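Local coordinates for protein uncharacterized ACR, COG1565 superfamily (Burkholderia thailandensis, PDB 4F3N) that is of uncharacterised function but probably acts as an S-adenosylmethionine-dependent methyltransferase, possibly one that modifies protein arginine residues, at residues F207-D218 and M288-Y299; H340-V351 and E405-S413. One frame throughout, in Å; residues are numbered along the deposited sequence. Where two conformers were deposited one is given.

Interaction 1. Residues F207-D218 and M288-Y299; sequences FEGVVVGNEVLD and MLARGAAFFIDY. With EDO (1,2-ethanediol), chain D.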
loop_
_atom_site.group_PDB
_atom_site.type_symbol
_atom_site.label_atom_id
_atom_site.label_comp_id
_atom_site.label_asym_id
_atom_site.label_seq_id
_atom_site.Cartn_x
_atom_site.Cartn_y
_atom_site.Cartn_z
ATOM N N PHE A 207 -7.127 -17.182 -9.209
ATOM C CA PHE A 207 -7.786 -16.983 -7.913
ATOM C C PHE A 207 -9.274 -16.645 -8.118
ATOM O O PHE A 207 -9.635 -15.880 -9.041
ATOM C CB PHE A 207 -7.088 -15.868 -7.111
ATOM C CG PHE A 207 -7.682 -15.672 -5.730
ATOM C CD1 PHE A 207 -7.548 -16.665 -4.772
ATOM C CD2 PHE A 207 -8.418 -14.542 -5.408
ATOM C CE1 PHE A 207 -8.089 -16.530 -3.521
ATOM C CE2 PHE A 207 -8.988 -14.385 -4.158
ATOM C CZ PHE A 207 -8.821 -15.386 -3.201
ATOM N N GLU A 208 -10.110 -17.263 -7.292
ATOM C CA GLU A 208 -11.536 -16.975 -7.227
ATOM C C GLU A 208 -11.876 -16.564 -5.808
ATOM O O GLU A 208 -11.838 -17.376 -4.878
ATOM C CB GLU A 208 -12.360 -18.179 -7.651
ATOM C CG GLU A 208 -12.165 -18.552 -9.108
ATOM C CD GLU A 208 -13.127 -19.626 -9.576
ATOM O OE1 GLU A 208 -14.037 -20.007 -8.796
ATOM O OE2 GLU A 208 -12.955 -20.079 -10.724
ATOM N N GLY A 209 -12.212 -15.294 -5.621
ATOM C CA GLY A 209 -12.501 -14.772 -4.293
ATOM C C GLY A 209 -12.230 -13.295 -4.257
ATOM O O GLY A 209 -12.265 -12.608 -5.299
ATOM N N VAL A 210 -11.945 -12.792 -3.066
ATOM C CA VAL A 210 -11.722 -11.343 -2.836
ATOM C C VAL A 210 -10.274 -11.116 -2.362
ATOM O O VAL A 210 -9.809 -11.721 -1.384
ATOM C CB VAL A 210 -12.692 -10.715 -1.836
ATOM C CG1 VAL A 210 -12.225 -9.299 -1.485
ATOM C CG2 VAL A 210 -14.110 -10.710 -2.375
ATOM N N VAL A 211 -9.576 -10.278 -3.119
ATOM C CA VAL A 211 -8.191 -9.922 -2.803
ATOM C C VAL A 211 -8.239 -8.572 -2.066
ATOM O O VAL A 211 -9.021 -7.669 -2.403
ATOM C CB VAL A 211 -7.345 -9.785 -4.082
ATOM C CG1 VAL A 211 -5.907 -9.371 -3.750
ATOM C CG2 VAL A 211 -7.475 -11.052 -4.937
ATOM N N VAL A 212 -7.416 -8.476 -1.036
ATOM C CA VAL A 212 -7.292 -7.250 -0.193
ATOM C C VAL A 212 -5.818 -6.791 -0.157
ATOM O O VAL A 212 -4.901 -7.583 0.117
ATOM C CB VAL A 212 -7.806 -7.456 1.230
ATOM C CG1 VAL A 212 -7.585 -6.160 2.054
ATOM C CG2 VAL A 212 -9.288 -7.824 1.247
ATOM N N GLY A 213 -5.553 -5.531 -0.524
ATOM C CA GLY A 213 -4.204 -4.967 -0.450
ATOM C C GLY A 213 -4.296 -3.657 0.312
ATOM O O GLY A 213 -4.629 -2.633 -0.270
ATOM N N ASN A 214 -4.024 -3.702 1.616
ATOM C CA ASN A 214 -4.141 -2.563 2.483
ATOM C C ASN A 214 -2.787 -1.928 2.768
ATOM O O ASN A 214 -1.956 -2.562 3.403
ATOM C CB ASN A 214 -4.719 -3.096 3.773
ATOM C CG ASN A 214 -4.947 -2.043 4.775
ATOM O OD1 ASN A 214 -5.393 -0.931 4.462
ATOM N ND2 ASN A 214 -4.703 -2.426 6.072
ATOM N N GLU A 215 -2.566 -0.704 2.297
ATOM C CA GLU A 215 -1.264 -0.068 2.397
ATOM C C GLU A 215 -0.101 -0.932 1.906
ATOM O O GLU A 215 0.966 -0.978 2.553
ATOM C CB GLU A 215 -1.063 0.401 3.848
ATOM C CG GLU A 215 -1.873 1.642 4.111
ATOM C CD GLU A 215 -1.573 2.253 5.466
ATOM O OE1 GLU A 215 -0.481 2.759 5.614
ATOM O OE2 GLU A 215 -2.416 2.119 6.353
ATOM N N VAL A 216 -0.290 -1.608 0.772
ATOM C CA VAL A 216 0.792 -2.343 0.159
ATOM C C VAL A 216 1.329 -1.672 -1.094
ATOM O O VAL A 216 2.544 -1.774 -1.350
ATOM C CB VAL A 216 0.440 -3.833 -0.114
ATOM C CG1 VAL A 216 0.119 -4.540 1.208
ATOM C CG2 VAL A 216 -0.724 -3.992 -1.044
ATOM N N LEU A 217 0.490 -0.960 -1.842
ATOM C CA LEU A 217 0.954 -0.283 -3.054
ATOM C C LEU A 217 1.963 0.815 -2.745
ATOM O O LEU A 217 2.977 0.990 -3.512
ATOM C CB LEU A 217 -0.210 0.272 -3.854
ATOM C CG LEU A 217 -1.215 -0.745 -4.437
ATOM C CD1 LEU A 217 -2.338 0.017 -5.134
ATOM C CD2 LEU A 217 -0.598 -1.806 -5.375
ATOM N N ASP A 218 1.771 1.482 -1.599
ATOM C CA ASP A 218 2.623 2.602 -1.201
ATOM C C ASP A 218 4.054 2.188 -0.869
ATOM O O ASP A 218 4.913 3.049 -0.820
ATOM C CB ASP A 218 2.003 3.400 -0.050
ATOM C CG ASP A 218 1.882 2.605 1.216
ATOM O OD1 ASP A 218 2.902 2.028 1.639
ATOM O OD2 ASP A 218 0.768 2.534 1.816
ATOM N N MET A 288 -4.686 -12.563 -12.654
ATOM C CA MET A 288 -4.879 -13.743 -11.786
ATOM C C MET A 288 -6.322 -13.936 -11.374
ATOM O O MET A 288 -6.810 -15.054 -11.285
ATOM C CB MET A 288 -4.002 -13.580 -10.525
ATOM C CG MET A 288 -4.287 -14.552 -9.386
ATOM S SD MET A 288 -3.619 -14.013 -7.810
ATOM C CE MET A 288 -4.818 -12.752 -7.380
ATOM N N LEU A 289 -6.967 -12.845 -11.013
ATOM C CA LEU A 289 -8.360 -12.890 -10.573
ATOM C C LEU A 289 -9.276 -13.416 -11.670
ATOM O O LEU A 289 -9.437 -12.745 -12.682
ATOM C CB LEU A 289 -8.791 -11.493 -10.164
ATOM C CG LEU A 289 -10.188 -11.358 -9.581
ATOM C CD1 LEU A 289 -10.222 -12.087 -8.266
ATOM C CD2 LEU A 289 -10.583 -9.879 -9.398
ATOM N N ALA A 290 -9.861 -14.594 -11.493
ATOM C CA ALA A 290 -10.779 -15.172 -12.497
ATOM C C ALA A 290 -12.226 -14.763 -12.240
ATOM O O ALA A 290 -13.043 -14.640 -13.157
ATOM C CB ALA A 290 -10.671 -16.675 -12.496
ATOM N N ARG A 291 -12.553 -14.586 -10.975
ATOM C CA ARG A 291 -13.908 -14.248 -10.534
ATOM C C ARG A 291 -13.802 -13.718 -9.127
ATOM O O ARG A 291 -13.128 -14.319 -8.299
ATOM C CB ARG A 291 -14.728 -15.553 -10.562
ATOM C CG ARG A 291 -16.086 -15.520 -9.966
ATOM C CD ARG A 291 -16.668 -16.944 -9.938
ATOM N NE ARG A 291 -17.067 -17.425 -11.255
ATOM C CZ ARG A 291 -18.272 -17.932 -11.535
ATOM N NH1 ARG A 291 -19.233 -17.999 -10.613
ATOM N NH2 ARG A 291 -18.525 -18.371 -12.747
ATOM N N GLY A 292 -14.460 -12.607 -8.834
ATOM C CA GLY A 292 -14.392 -11.982 -7.506
ATOM C C GLY A 292 -14.024 -10.510 -7.618
ATOM O O GLY A 292 -14.371 -9.840 -8.588
ATOM N N ALA A 293 -13.257 -10.006 -6.649
ATOM C CA ALA A 293 -12.955 -8.593 -6.586
ATOM C C ALA A 293 -11.567 -8.415 -5.962
ATOM O O ALA A 293 -11.042 -9.324 -5.292
ATOM C CB ALA A 293 -14.004 -7.850 -5.734
ATOM N N ALA A 294 -10.994 -7.243 -6.136
ATOM C CA ALA A 294 -9.705 -6.887 -5.527
ATOM C C ALA A 294 -9.871 -5.468 -5.041
ATOM O O ALA A 294 -10.249 -4.589 -5.840
ATOM C CB ALA A 294 -8.515 -7.018 -6.485
ATOM N N PHE A 295 -9.662 -5.258 -3.743
ATOM C CA PHE A 295 -9.727 -3.945 -3.105
ATOM C C PHE A 295 -8.322 -3.508 -2.725
ATOM O O PHE A 295 -7.620 -4.277 -2.071
ATOM C CB PHE A 295 -10.519 -4.005 -1.809
ATOM C CG PHE A 295 -11.999 -4.375 -1.979
ATOM C CD1 PHE A 295 -12.977 -3.372 -2.051
ATOM C CD2 PHE A 295 -12.375 -5.683 -2.045
ATOM C CE1 PHE A 295 -14.330 -3.682 -2.162
ATOM C CE2 PHE A 295 -13.711 -6.011 -2.162
ATOM C CZ PHE A 295 -14.679 -5.008 -2.211
ATOM N N PHE A 296 -7.930 -2.302 -3.140
ATOM C CA PHE A 296 -6.701 -1.656 -2.686
ATOM C C PHE A 296 -7.017 -0.404 -1.917
ATOM O O PHE A 296 -7.784 0.420 -2.395
ATOM C CB PHE A 296 -5.786 -1.354 -3.872
ATOM C CG PHE A 296 -5.376 -2.590 -4.623
ATOM C CD1 PHE A 296 -4.394 -3.444 -4.125
ATOM C CD2 PHE A 296 -5.997 -2.919 -5.807
ATOM C CE1 PHE A 296 -4.007 -4.587 -4.843
ATOM C CE2 PHE A 296 -5.656 -4.087 -6.486
ATOM C CZ PHE A 296 -4.661 -4.900 -6.010
ATOM N N ILE A 297 -6.504 -0.308 -0.694
ATOM C CA ILE A 297 -6.716 0.809 0.188
ATOM C C ILE A 297 -5.374 1.487 0.373
ATOM O O ILE A 297 -4.393 0.818 0.749
ATOM C CB ILE A 297 -7.206 0.346 1.582
ATOM C CG1 ILE A 297 -8.482 -0.523 1.396
ATOM C CG2 ILE A 297 -7.508 1.567 2.488
ATOM C CD1 ILE A 297 -8.296 -1.960 1.829
ATOM N N ASP A 298 -5.306 2.776 0.090
ATOM C CA ASP A 298 -4.029 3.475 0.224
ATOM C C ASP A 298 -4.199 4.962 0.087
ATOM O O ASP A 298 -5.206 5.470 -0.427
ATOM C CB ASP A 298 -3.034 2.955 -0.824
ATOM C CG ASP A 298 -1.675 2.632 -0.276
ATOM O OD1 ASP A 298 -1.159 3.383 0.610
ATOM O OD2 ASP A 298 -1.098 1.608 -0.726
ATOM N N TYR A 299 -3.177 5.667 0.542
ATOM C CA TYR A 299 -3.117 7.111 0.363
ATOM C C TYR A 299 -2.576 7.496 -1.003
ATOM O O TYR A 299 -1.626 6.893 -1.543
ATOM C CB TYR A 299 -2.326 7.739 1.498
ATOM C CG TYR A 299 -1.014 7.042 1.867
ATOM C CD1 TYR A 299 -0.970 6.047 2.865
ATOM C CD2 TYR A 299 0.170 7.376 1.238
ATOM C CE1 TYR A 299 0.221 5.443 3.234
ATOM C CE2 TYR A 299 1.380 6.741 1.589
ATOM C CZ TYR A 299 1.390 5.791 2.587
ATOM O OH TYR A 299 2.567 5.163 2.938
HETATM C C1 EDO D . -6.901 0.593 9.781
HETATM O O1 EDO D . -6.518 1.816 9.209
HETATM C C2 EDO D . -6.750 -0.472 8.718
HETATM O O2 EDO D . -5.370 -0.751 8.436
HETATM O O HOH W 1 -2.482 -0.803 -1.074
HETATM O O HOH W 2 2.143 3.042 4.806
#

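Interaction 2. Residues H340-V351 and E405-S413; sequences HVEFSAIHEAGV and ELFKVIAFS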
loop_
_atom_site.group_PDB
_atom_site.type_symbol
_atom_site.label_atom_id
_atom_site.label_comp_id
_atom_site.label_asym_id
_atom_site.label_seq_id
_atom_site.Cartn_x
_atom_site.Cartn_y
_atom_site.Cartn_z
ATOM N N HIS A 340 3.074 8.058 -2.140
ATOM C CA HIS A 340 1.619 7.966 -2.333
ATOM C C HIS A 340 1.320 7.227 -3.607
ATOM O O HIS A 340 2.189 7.050 -4.465
ATOM C CB HIS A 340 1.035 9.353 -2.405
ATOM C CG HIS A 340 0.963 10.076 -1.089
ATOM N ND1 HIS A 340 1.945 10.006 -0.113
ATOM C CD2 HIS A 340 -0.010 10.928 -0.599
ATOM C CE1 HIS A 340 1.569 10.756 0.937
ATOM N NE2 HIS A 340 0.387 11.333 0.642
ATOM N N VAL A 341 0.094 6.745 -3.748
ATOM C CA VAL A 341 -0.309 6.003 -4.886
ATOM C C VAL A 341 -0.948 6.899 -5.929
ATOM O O VAL A 341 -1.741 7.804 -5.602
ATOM C CB VAL A 341 -1.293 4.893 -4.426
ATOM C CG1 VAL A 341 -1.912 4.171 -5.604
ATOM C CG2 VAL A 341 -0.576 3.956 -3.479
ATOM N N GLU A 342 -0.634 6.632 -7.192
ATOM C CA GLU A 342 -1.196 7.398 -8.308
ATOM C C GLU A 342 -2.292 6.546 -8.916
ATOM O O GLU A 342 -2.031 5.572 -9.637
ATOM C CB GLU A 342 -0.077 7.791 -9.276
ATOM C CG GLU A 342 -0.493 8.858 -10.271
ATOM C CD GLU A 342 -1.191 8.274 -11.451
ATOM O OE1 GLU A 342 -0.484 7.897 -12.396
ATOM O OE2 GLU A 342 -2.426 8.181 -11.433
ATOM N N PHE A 343 -3.541 6.854 -8.542
ATOM C CA PHE A 343 -4.657 5.939 -8.793
ATOM C C PHE A 343 -5.112 5.829 -10.241
ATOM O O PHE A 343 -5.749 4.827 -10.590
ATOM C CB PHE A 343 -5.841 6.240 -7.860
ATOM C CG PHE A 343 -5.652 5.717 -6.479
ATOM C CD1 PHE A 343 -5.881 4.391 -6.198
ATOM C CD2 PHE A 343 -5.220 6.529 -5.468
ATOM C CE1 PHE A 343 -5.687 3.900 -4.934
ATOM C CE2 PHE A 343 -5.046 6.080 -4.188
ATOM C CZ PHE A 343 -5.282 4.725 -3.906
ATOM N N SER A 344 -4.799 6.810 -11.094
ATOM C CA SER A 344 -5.173 6.700 -12.517
ATOM C C SER A 344 -4.403 5.569 -13.210
ATOM O O SER A 344 -4.984 4.757 -13.918
ATOM C CB SER A 344 -4.952 8.027 -13.247
ATOM O OG SER A 344 -5.712 9.043 -12.621
ATOM N N ALA A 345 -3.118 5.506 -12.952
ATOM C CA ALA A 345 -2.265 4.440 -13.444
ATOM C C ALA A 345 -2.693 3.090 -12.868
ATOM O O ALA A 345 -2.650 2.097 -13.589
ATOM C CB ALA A 345 -0.825 4.717 -13.081
ATOM N N ILE A 346 -3.063 3.061 -11.579
ATOM C CA ILE A 346 -3.613 1.817 -10.990
ATOM C C ILE A 346 -4.898 1.402 -11.703
ATOM O O ILE A 346 -5.064 0.243 -12.083
ATOM C CB ILE A 346 -3.830 1.969 -9.462
ATOM C CG1 ILE A 346 -2.513 2.236 -8.765
ATOM C CG2 ILE A 346 -4.522 0.728 -8.844
ATOM C CD1 ILE A 346 -1.384 1.262 -9.104
ATOM N N HIS A 347 -5.816 2.352 -11.926
ATOM C CA HIS A 347 -7.025 2.087 -12.719
ATOM C C HIS A 347 -6.714 1.477 -14.072
ATOM O O HIS A 347 -7.273 0.424 -14.449
ATOM C CB HIS A 347 -7.769 3.402 -12.901
ATOM C CG HIS A 347 -8.887 3.336 -13.914
ATOM N ND1 HIS A 347 -9.039 4.271 -14.867
ATOM C CD2 HIS A 347 -9.889 2.414 -14.105
ATOM C CE1 HIS A 347 -10.114 3.989 -15.622
ATOM N NE2 HIS A 347 -10.669 2.863 -15.160
ATOM N N GLU A 348 -5.803 2.116 -14.811
ATOM C CA GLU A 348 -5.438 1.605 -16.146
ATOM C C GLU A 348 -4.812 0.223 -16.077
ATOM O O GLU A 348 -5.066 -0.622 -16.939
ATOM C CB GLU A 348 -4.544 2.636 -16.873
ATOM C CG GLU A 348 -5.352 3.919 -17.109
ATOM C CD GLU A 348 -4.520 5.180 -17.270
ATOM O OE1 GLU A 348 -3.301 5.094 -17.548
ATOM O OE2 GLU A 348 -5.078 6.299 -17.099
ATOM N N ALA A 349 -4.030 -0.009 -15.046
ATOM C CA ALA A 349 -3.367 -1.308 -14.824
ATOM C C ALA A 349 -4.407 -2.428 -14.720
ATOM O O ALA A 349 -4.315 -3.444 -15.425
ATOM C CB ALA A 349 -2.470 -1.274 -13.593
ATOM N N GLY A 350 -5.410 -2.215 -13.884
ATOM C CA GLY A 350 -6.398 -3.233 -13.651
ATOM C C GLY A 350 -7.349 -3.465 -14.813
ATOM O O GLY A 350 -7.607 -4.625 -15.182
ATOM N N VAL A 351 -7.869 -2.399 -15.406
ATOM C CA VAL A 351 -8.822 -2.562 -16.496
ATOM C C VAL A 351 -8.100 -2.998 -17.767
ATOM O O VAL A 351 -8.672 -3.712 -18.577
ATOM C CB VAL A 351 -9.677 -1.302 -16.743
ATOM C CG1 VAL A 351 -10.521 -1.473 -17.992
ATOM C CG2 VAL A 351 -10.558 -1.011 -15.526
ATOM N N GLU A 405 -10.051 11.573 3.690
ATOM C CA GLU A 405 -9.920 12.048 2.318
ATOM C C GLU A 405 -8.639 11.565 1.639
ATOM O O GLU A 405 -8.675 11.200 0.472
ATOM C CB GLU A 405 -10.023 13.571 2.247
ATOM C CG GLU A 405 -9.801 14.168 0.873
ATOM C CD GLU A 405 -10.771 13.748 -0.207
ATOM O OE1 GLU A 405 -11.968 13.504 0.124
ATOM O OE2 GLU A 405 -10.322 13.653 -1.404
ATOM N N LEU A 406 -7.521 11.637 2.363
ATOM C CA LEU A 406 -6.233 11.267 1.828
ATOM C C LEU A 406 -6.216 9.791 1.404
ATOM O O LEU A 406 -5.684 9.469 0.338
ATOM C CB LEU A 406 -5.148 11.480 2.885
ATOM C CG LEU A 406 -3.791 11.046 2.410
ATOM C CD1 LEU A 406 -3.287 11.770 1.160
ATOM C CD2 LEU A 406 -2.895 11.201 3.630
ATOM N N PHE A 407 -6.773 8.916 2.236
ATOM C CA PHE A 407 -6.863 7.500 1.900
ATOM C C PHE A 407 -8.015 7.275 0.918
ATOM O O PHE A 407 -9.045 7.947 1.032
ATOM C CB PHE A 407 -7.075 6.680 3.145
ATOM C CG PHE A 407 -5.790 6.429 3.933
ATOM C CD1 PHE A 407 -5.100 7.497 4.531
ATOM C CD2 PHE A 407 -5.271 5.135 4.070
ATOM C CE1 PHE A 407 -3.958 7.273 5.246
ATOM C CE2 PHE A 407 -4.099 4.923 4.775
ATOM C CZ PHE A 407 -3.430 5.996 5.338
ATOM N N LYS A 408 -7.787 6.391 -0.060
ATOM C CA LYS A 408 -8.734 6.069 -1.114
ATOM C C LYS A 408 -8.919 4.572 -1.135
ATOM O O LYS A 408 -8.077 3.814 -0.639
ATOM C CB LYS A 408 -8.248 6.507 -2.509
ATOM C CG LYS A 408 -7.716 7.937 -2.593
ATOM C CD LYS A 408 -8.821 8.974 -2.311
ATOM C CE LYS A 408 -8.369 10.403 -2.670
ATOM N NZ LYS A 408 -7.297 10.927 -1.759
ATOM N N VAL A 409 -10.065 4.147 -1.666
ATOM C CA VAL A 409 -10.275 2.745 -1.984
ATOM C C VAL A 409 -10.564 2.625 -3.469
ATOM O O VAL A 409 -11.472 3.302 -3.974
ATOM C CB VAL A 409 -11.458 2.165 -1.207
ATOM C CG1 VAL A 409 -11.570 0.692 -1.496
ATOM C CG2 VAL A 409 -11.282 2.399 0.336
ATOM N N ILE A 410 -9.814 1.745 -4.138
ATOM C CA ILE A 410 -10.096 1.358 -5.528
ATOM C C ILE A 410 -10.360 -0.158 -5.556
ATOM O O ILE A 410 -9.753 -0.909 -4.806
ATOM C CB ILE A 410 -8.959 1.787 -6.496
ATOM C CG1 ILE A 410 -9.418 1.713 -7.951
ATOM C CG2 ILE A 410 -7.671 0.950 -6.297
ATOM C CD1 ILE A 410 -8.545 2.597 -8.869
ATOM N N ALA A 411 -11.316 -0.595 -6.369
ATOM C CA ALA A 411 -11.625 -1.995 -6.474
ATOM C C ALA A 411 -11.853 -2.396 -7.923
ATOM O O ALA A 411 -12.387 -1.617 -8.707
ATOM C CB ALA A 411 -12.857 -2.337 -5.646
ATOM N N PHE A 412 -11.433 -3.605 -8.244
ATOM C CA PHE A 412 -11.607 -4.240 -9.539
ATOM C C PHE A 412 -12.396 -5.536 -9.364
ATOM O O PHE A 412 -12.409 -6.158 -8.284
ATOM C CB PHE A 412 -10.230 -4.545 -10.147
ATOM C CG PHE A 412 -9.354 -3.342 -10.312
ATOM C CD1 PHE A 412 -9.545 -2.500 -11.383
ATOM C CD2 PHE A 412 -8.377 -3.020 -9.365
ATOM C CE1 PHE A 412 -8.753 -1.369 -11.533
ATOM C CE2 PHE A 412 -7.588 -1.899 -9.518
ATOM C CZ PHE A 412 -7.757 -1.100 -10.619
ATOM N N SER A 413 -13.019 -6.006 -10.434
ATOM C CA SER A 413 -13.833 -7.187 -10.332
ATOM C C SER A 413 -13.928 -7.954 -11.636
ATOM O O SER A 413 -13.633 -7.440 -12.708
ATOM C CB SER A 413 -15.245 -6.875 -9.835
ATOM O OG SER A 413 -15.910 -5.977 -10.714
#

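Interaction 1. Residues F207-D218 and M288-Y299
Val-211 and Ala-294 stand side by side on neighbouring parallel strands, with their CB atoms 3.8 Å apart. Strands 210-214 and 293-298 run 12° apart and are joined by regular backbone bonds. They are the fourth and fifth strands, in chain order, of the central sheet of a Rossmann-like methyltransferase fold. A beta bulge shifts the register by one residue between Phe-207 and Glu-208.

On one face, Val-211 CG2 meets Met-288 CE at 4.0 Å. The Met-288 chain bends at its last torsion (chi3 76°), which brings this methyl back beside Phe-207 CB as well. Leu-289 CD1 reaches the edge of the Phe-207 ring. Farther along, Leu-217 crosses Phe-296 at about a right angle, and its CD1 rests 3.9 Å from Phe-296 CB. Gly-213 leaves room for that ring. On the other face, Val-210 CG1 touches the edge of the Phe-295 ring, 3.7 Å from CD2.

The C-terminal end is polar. S-adenosylhomocysteine was seen at Asn-214 in another structure of the protein, but this chain holds none. Here ND2 donates to O2 of an ethanediol, probably from the crystallisation liquor, and OD1 lies against Ile-297 CB. Glu-215 OE1 approaches the edge of the Tyr-299 ring and is hydrogen-bonded to Thr-113 OG1, of the same site. Asp-218 N donates to Asp-298 OD2 at 3.0 Å, from above the carboxylate plane. Water 1 links the same oxygen to Gly-213 O and Val-216 N. Water 2 connects Glu-215 OE1 with Tyr-299 OH.

Backbone hydrogen bonds hold the strands in register, and the apolar side chains pack both faces of the pair, while the bonds and waters at their C-terminal ends tie the Glu-215 to Asp-218 turn to Asp-298 beside the cofactor site.

Interaction 2. Residues H340-V351 and E405-S413
Phe-343, Phe-412 and Ile-410 carry most of this contact, in which helix 343-351 packs on one face of the central sheet of a Rossmann-like methyltransferase fold. The helix runs almost parallel to strand 407-413, at 9°, with their axes 9.3 Å apart. Glu-342 caps the start of the helix through OE2, which accepts from Ala-345 N and, weakly, from Ser-344 N.

The Phe-343 ring lies between helix and strand. One of its faces is covered by Val-341 CG1, which sits over the ring centre. Ile-410 CG2 comes to the ring edge, 3.8 Å from CE1, and the two side chains lie alongside one another, pointing opposite ways. At the other side of the ring, CE2 touches CB and CG of Lys-408. The lysine chain then bends twice, at chi2 and chi4, turning NZ away from the helix. There NZ donates to Glu-405 O and Leu-406 O, and also to Gly-300 O. The aliphatic part of the lysine is therefore packing while its charged end holds backbone carbonyls.

Ile-410 continues the apolar row. Its CG2 meets Ile-346 CG2 at 4.1 Å, and its CD1 reaches the backbone of His-347. Ile-410 and Phe-412 also touch Phe-296 of the adjacent strand.

Phe-412 crosses Ile-346 at about a right angle and pushes its ring against the helix backbone. His-347 CA lies at the ring edge. Gly-350, with no side chain, lets the ring come close: its CA sits over the ring face in a CH-pi contact, 4.0 Å from the centroid and 24° off the normal.

Overall arrangement
From the N terminus, the chain enters interaction 1 at 207-218 and returns to it at 288-299, closing a loop of 69 residues that contains much of a separate antiparallel sheet and most of helix 276-288. Interaction 2 then opens at 340-351 and closes at 405-413, after a mainly helical excursion. The two loops follow in series and neither nest nor cross. They meet in space because strand 293-298 lies between strands 210-214 and 407-414 in the same sheet. Asp-298 O with Lys-408 N, and Ala-294 N with Phe-412 O, probably form hydrogen bonds between them. Tyr-299 also packs edge-to-face with His-340. Together they join the sheet's parallel part, its antiparallel strand 407-414 and helix 343-352.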